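Local coordinates for ABC transporter substrate-binding protein (Rhizobium radiobacter, PDB 6TFX) that binds the mannityl-opine mannopinic acid as the periplasmic solute-binding protein of an ABC transporter, probably handing it on for import, at residues A[250-254]-A[395-400]. Residues are numbered along the deposited sequence.
With N72 ((2~{R})-2-[[(3~{R},4~{R},5~{S})-3,4,5,6-tetrakis(oxidanyl)-2-oxidanylidene-hexyl]amino]pentanedioic acid), chain C.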
ATOM      1  N   LEU A 250      -8.074   2.700   2.238  1.00 14.54           N
ATOM      2  CA  LEU A 250      -9.350   2.295   2.839  1.00 13.65           C
ATOM      3  C   LEU A 250      -9.121   1.270   3.921  1.00 16.77           C
ATOM      4  O   LEU A 250      -8.463   0.245   3.669  1.00 14.65           O
ATOM      5  CB  LEU A 250     -10.278   1.676   1.771  1.00 13.59           C
ATOM      6  CG  LEU A 250     -11.608   1.049   2.224  1.00 17.81           C
ATOM      7  CD1 LEU A 250     -12.506   2.045   2.941  1.00 17.65           C
ATOM      8  CD2 LEU A 250     -12.333   0.437   1.051  1.00 17.40           C
ATOM      9  N   ASN A 251      -9.745   1.510   5.095  1.00 15.93           N
ATOM     10  CA  ASN A 251      -9.689   0.605   6.233  1.00 15.61           C
ATOM     11  C   ASN A 251     -10.959  -0.222   6.238  1.00 16.34           C
ATOM     12  O   ASN A 251     -12.050   0.346   6.101  1.00 15.79           O
ATOM     13  CB  ASN A 251      -9.638   1.417   7.534  1.00 14.47           C
ATOM     14  CG  ASN A 251      -8.523   2.433   7.504  1.00 18.05           C
ATOM     15  OD1 ASN A 251      -8.761   3.664   7.459  1.00 18.84           O
ATOM     16  ND2 ASN A 251      -7.302   1.942   7.471  1.00 13.17           N
ATOM     17  N   LEU A 252     -10.828  -1.537   6.378  1.00 13.79           N
ATOM     18  CA  LEU A 252     -12.004  -2.404   6.456  1.00 13.53           C
ATOM     19  C   LEU A 252     -11.798  -3.389   7.577  1.00 16.35           C
ATOM     20  O   LEU A 252     -10.639  -3.728   7.874  1.00 13.47           O
ATOM     21  CB  LEU A 252     -12.160  -3.247   5.191  1.00 13.68           C
ATOM     22  CG  LEU A 252     -12.496  -2.484   3.908  1.00 16.56           C
ATOM     23  CD1 LEU A 252     -11.342  -2.588   2.900  1.00 16.69           C
ATOM     24  CD2 LEU A 252     -13.765  -3.040   3.293  1.00 18.04           C
ATOM     25  N   LEU A 253     -12.902  -3.929   8.118  1.00 13.92           N
ATOM     26  CA  LEU A 253     -12.849  -5.084   9.025  1.00 14.52           C
ATOM     27  C   LEU A 253     -13.127  -6.266   8.107  1.00 16.83           C
ATOM     28  O   LEU A 253     -14.265  -6.417   7.624  1.00 15.73           O
ATOM     29  CB  LEU A 253     -13.984  -5.006  10.075  1.00 15.08           C
ATOM     30  CG  LEU A 253     -13.837  -3.906  11.094  1.00 17.45           C
ATOM     31  CD1 LEU A 253     -15.159  -3.711  11.858  1.00 17.64           C
ATOM     32  CD2 LEU A 253     -12.708  -4.251  12.069  1.00 16.96           C
ATOM     33  N   HIS A 254     -12.085  -7.092   7.822  1.00 13.37           N
ATOM     34  CA  HIS A 254     -12.233  -8.293   6.998  1.00 13.24           C
ATOM     35  C   HIS A 254     -12.582  -9.402   7.971  1.00 17.68           C
ATOM     36  O   HIS A 254     -11.795  -9.677   8.878  1.00 16.71           O
ATOM     37  CB  HIS A 254     -10.919  -8.641   6.302  1.00 13.15           C
ATOM     38  CG  HIS A 254     -10.521  -7.588   5.323  1.00 15.19           C
ATOM     39  ND1 HIS A 254     -10.961  -7.627   4.005  1.00 16.86           N
ATOM     40  CD2 HIS A 254      -9.752  -6.490   5.506  1.00 16.25           C
ATOM     41  CE1 HIS A 254     -10.460  -6.541   3.426  1.00 16.20           C
ATOM     42  NE2 HIS A 254      -9.718  -5.824   4.275  1.00 16.17           N
ATOM     43  N   TYR A 395      -7.872  -4.138  -6.179  1.00 13.76           N
ATOM     44  CA  TYR A 395      -8.369  -4.341  -4.804  1.00 13.31           C
ATOM     45  C   TYR A 395      -9.259  -5.567  -4.742  1.00 14.01           C
ATOM     46  O   TYR A 395      -9.152  -6.367  -3.813  1.00 15.46           O
ATOM     47  CB  TYR A 395      -9.162  -3.111  -4.345  1.00 14.01           C
ATOM     48  CG  TYR A 395      -8.901  -2.754  -2.897  1.00 13.33           C
ATOM     49  CD1 TYR A 395      -7.821  -1.951  -2.543  1.00 15.31           C
ATOM     50  CD2 TYR A 395      -9.750  -3.195  -1.882  1.00 13.44           C
ATOM     51  CE1 TYR A 395      -7.598  -1.577  -1.214  1.00 16.90           C
ATOM     52  CE2 TYR A 395      -9.530  -2.830  -0.547  1.00 13.89           C
ATOM     53  CZ  TYR A 395      -8.452  -2.019  -0.219  1.00 17.04           C
ATOM     54  OH  TYR A 395      -8.219  -1.669   1.103  1.00 16.55           O
ATOM     55  N   LEU A 396     -10.144  -5.751  -5.750  1.00 12.92           N
ATOM     56  CA  LEU A 396     -11.055  -6.893  -5.694  1.00 12.34           C
ATOM     57  C   LEU A 396     -10.318  -8.228  -5.737  1.00 14.43           C
ATOM     58  O   LEU A 396     -10.643  -9.141  -4.981  1.00 15.71           O
ATOM     59  CB  LEU A 396     -12.082  -6.832  -6.840  1.00 12.79           C
ATOM     60  CG  LEU A 396     -13.097  -5.716  -6.722  1.00 14.75           C
ATOM     61  CD1 LEU A 396     -13.894  -5.608  -8.021  1.00 15.20           C
ATOM     62  CD2 LEU A 396     -14.071  -5.939  -5.513  1.00 15.23           C
ATOM     63  N   THR A 397      -9.373  -8.371  -6.669  1.00 12.38           N
ATOM     64  CA  THR A 397      -8.683  -9.652  -6.782  1.00 11.85           C
ATOM     65  C   THR A 397      -7.878  -9.932  -5.513  1.00 13.34           C
ATOM     66  O   THR A 397      -7.906 -11.054  -5.004  1.00 16.30           O
ATOM     67  CB  THR A 397      -7.774  -9.668  -8.027  1.00 18.54           C
ATOM     68  OG1 THR A 397      -8.601  -9.529  -9.197  1.00 16.68           O
ATOM     69  CG2 THR A 397      -6.935 -10.939  -8.106  1.00 17.51           C
ATOM     70  N   GLN A 398      -7.125  -8.937  -5.038  1.00 13.15           N
ATOM     71  CA  GLN A 398      -6.218  -9.194  -3.907  1.00 13.34           C
ATOM     72  C   GLN A 398      -6.911  -9.452  -2.575  1.00 16.32           C
ATOM     73  O   GLN A 398      -6.453 -10.292  -1.785  1.00 14.73           O
ATOM     74  CB  GLN A 398      -5.233  -8.018  -3.793  1.00 14.53           C
ATOM     75  CG  GLN A 398      -4.348  -7.921  -5.063  1.00 16.22           C
ATOM     76  CD  GLN A 398      -3.331  -6.822  -4.953  1.00 21.70           C
ATOM     77  OE1 GLN A 398      -2.852  -6.506  -3.876  1.00 19.88           O
ATOM     78  NE2 GLN A 398      -2.957  -6.250  -6.089  1.00 20.39           N
ATOM     79  N   PHE A 399      -7.986  -8.708  -2.310  1.00 13.23           N
ATOM     80  CA  PHE A 399      -8.665  -8.835  -1.017  1.00 13.16           C
ATOM     81  C   PHE A 399      -9.855  -9.795  -1.029  1.00 16.58           C
ATOM     82  O   PHE A 399     -10.234 -10.272   0.063  1.00 16.39           O
ATOM     83  CB  PHE A 399      -9.179  -7.464  -0.582  1.00 13.48           C
ATOM     84  CG  PHE A 399      -8.103  -6.559  -0.064  1.00 13.08           C
ATOM     85  CD1 PHE A 399      -7.724  -6.604   1.283  1.00 16.11           C
ATOM     86  CD2 PHE A 399      -7.429  -5.693  -0.923  1.00 14.20           C
ATOM     87  CE1 PHE A 399      -6.710  -5.765   1.769  1.00 17.03           C
ATOM     88  CE2 PHE A 399      -6.380  -4.882  -0.448  1.00 16.41           C
ATOM     89  CZ  PHE A 399      -6.052  -4.899   0.903  1.00 15.46           C
ATOM     90  N   TYR A 400     -10.491 -10.038  -2.192  1.00 15.31           N
ATOM     91  CA  TYR A 400     -11.738 -10.781  -2.187  1.00 14.93           C
ATOM     92  C   TYR A 400     -11.852 -11.990  -3.130  1.00 17.02           C
ATOM     93  O   TYR A 400     -12.829 -12.728  -2.978  1.00 17.51           O
ATOM     94  CB  TYR A 400     -12.919  -9.819  -2.456  1.00 14.96           C
ATOM     95  CG  TYR A 400     -12.895  -8.590  -1.570  1.00 13.38           C
ATOM     96  CD1 TYR A 400     -12.958  -8.703  -0.177  1.00 14.81           C
ATOM     97  CD2 TYR A 400     -12.780  -7.310  -2.117  1.00 14.28           C
ATOM     98  CE1 TYR A 400     -12.904  -7.576   0.642  1.00 15.71           C
ATOM     99  CE2 TYR A 400     -12.724  -6.178  -1.306  1.00 14.46           C
ATOM    100  CZ  TYR A 400     -12.746  -6.318   0.073  1.00 15.09           C
ATOM    101  OH  TYR A 400     -12.690  -5.205   0.879  1.00 16.88           O
TER
HETATM  102  OAB N72 C 601      -5.958   5.084  10.684  1.00 21.50           O
HETATM  103  CAF N72 C 601      -5.783   4.080   9.665  1.00 20.18           C
HETATM  104  CAG N72 C 601      -4.327   3.559   9.422  1.00 24.02           C
HETATM  105  OAC N72 C 601      -3.349   4.375   9.981  1.00 19.48           O
HETATM  106  CAH N72 C 601      -4.154   3.051   7.990  1.00 18.82           C
HETATM  107  OAM N72 C 601      -5.060   3.346   6.997  1.00 15.25           O
HETATM  108  CAI N72 C 601      -3.009   3.112   6.997  1.00 24.60           C
HETATM  109  OAD N72 C 601      -2.249   4.286   7.185  1.00 17.85           O
HETATM  110  CAJ N72 C 601      -2.276   1.798   6.888  1.00 17.64           C
HETATM  111  OAE N72 C 601      -2.895   0.746   7.192  1.00 16.87           O
HETATM  112  CAK N72 C 601      -0.779   1.770   6.470  1.00 16.54           C
HETATM  113  N   N72 C 601      -0.614   1.184   5.160  1.00 16.42           N
HETATM  114  CA  N72 C 601       0.078  -0.032   4.961  1.00 24.14           C
HETATM  115  C   N72 C 601       0.396  -0.884   6.159  1.00 18.56           C
HETATM  116  O   N72 C 601      -0.229  -1.857   6.741  1.00 16.41           O
HETATM  117  CB  N72 C 601      -0.508  -0.768   3.753  1.00 20.82           C
HETATM  118  CG  N72 C 601      -0.334  -2.283   3.635  1.00 16.80           C
HETATM  119  CD  N72 C 601      -0.320  -2.781   2.188  1.00 18.84           C
HETATM  120  OE1 N72 C 601       0.109  -2.056   1.234  1.00 17.16           O
HETATM  121  OE2 N72 C 601      -0.729  -3.940   1.955  1.00 16.65           O
HETATM  122  OXT N72 C 601       1.525  -0.470   6.483  1.00 17.33           O
HETATM  123  O   HOH W   1     -10.985 -10.115   2.683  1.00 14.96           O
HETATM  124  O   HOH W   2      -8.156  -3.305   3.618  1.00 15.73           O
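The axes of strand 250-254 and helix 395-400 run in roughly the same direction, 37° apart, and approach no closer than 12.3 Å, a gap that large side chains must span. This is alpha/beta packing in a periplasmic solute-binding fold: the helix lies against one face of a mixed sheet in which the strand pairs with strands 381-386 and 454-467. By strand alternation, the CA-to-CB bonds of Leu250, Leu252 and His254 point toward the helix, whereas that of Asn251 points away from it; Asn251 belongs to the pocket of the bound opine N72. The branched, apolar Leu252 fills the space between two tyrosines, its CD1 3.9 Å from CE2 of Tyr395 and its CD2 3.4 Å from OH of Tyr400. Tyrosine suits these places because its long side chain reaches across the gap and its hydroxyl finds a backbone acceptor: Ala386 O for Tyr395, Val295 O for Tyr400. His254 joins Phe399 and Tyr400 in an aromatic cluster; its ring is nearly parallel to that of Phe399 (14°) but slid aside, centroids 5.3 Å apart. The two imidazole nitrogens of His254 each hold a water. One lies 3.0 Å from NE2 of His254 and donates to OH of Tyr395, also at 3.0 Å; the other lies 2.8 Å from ND1 of His254 and donates to O of Phe399 at 2.7 Å.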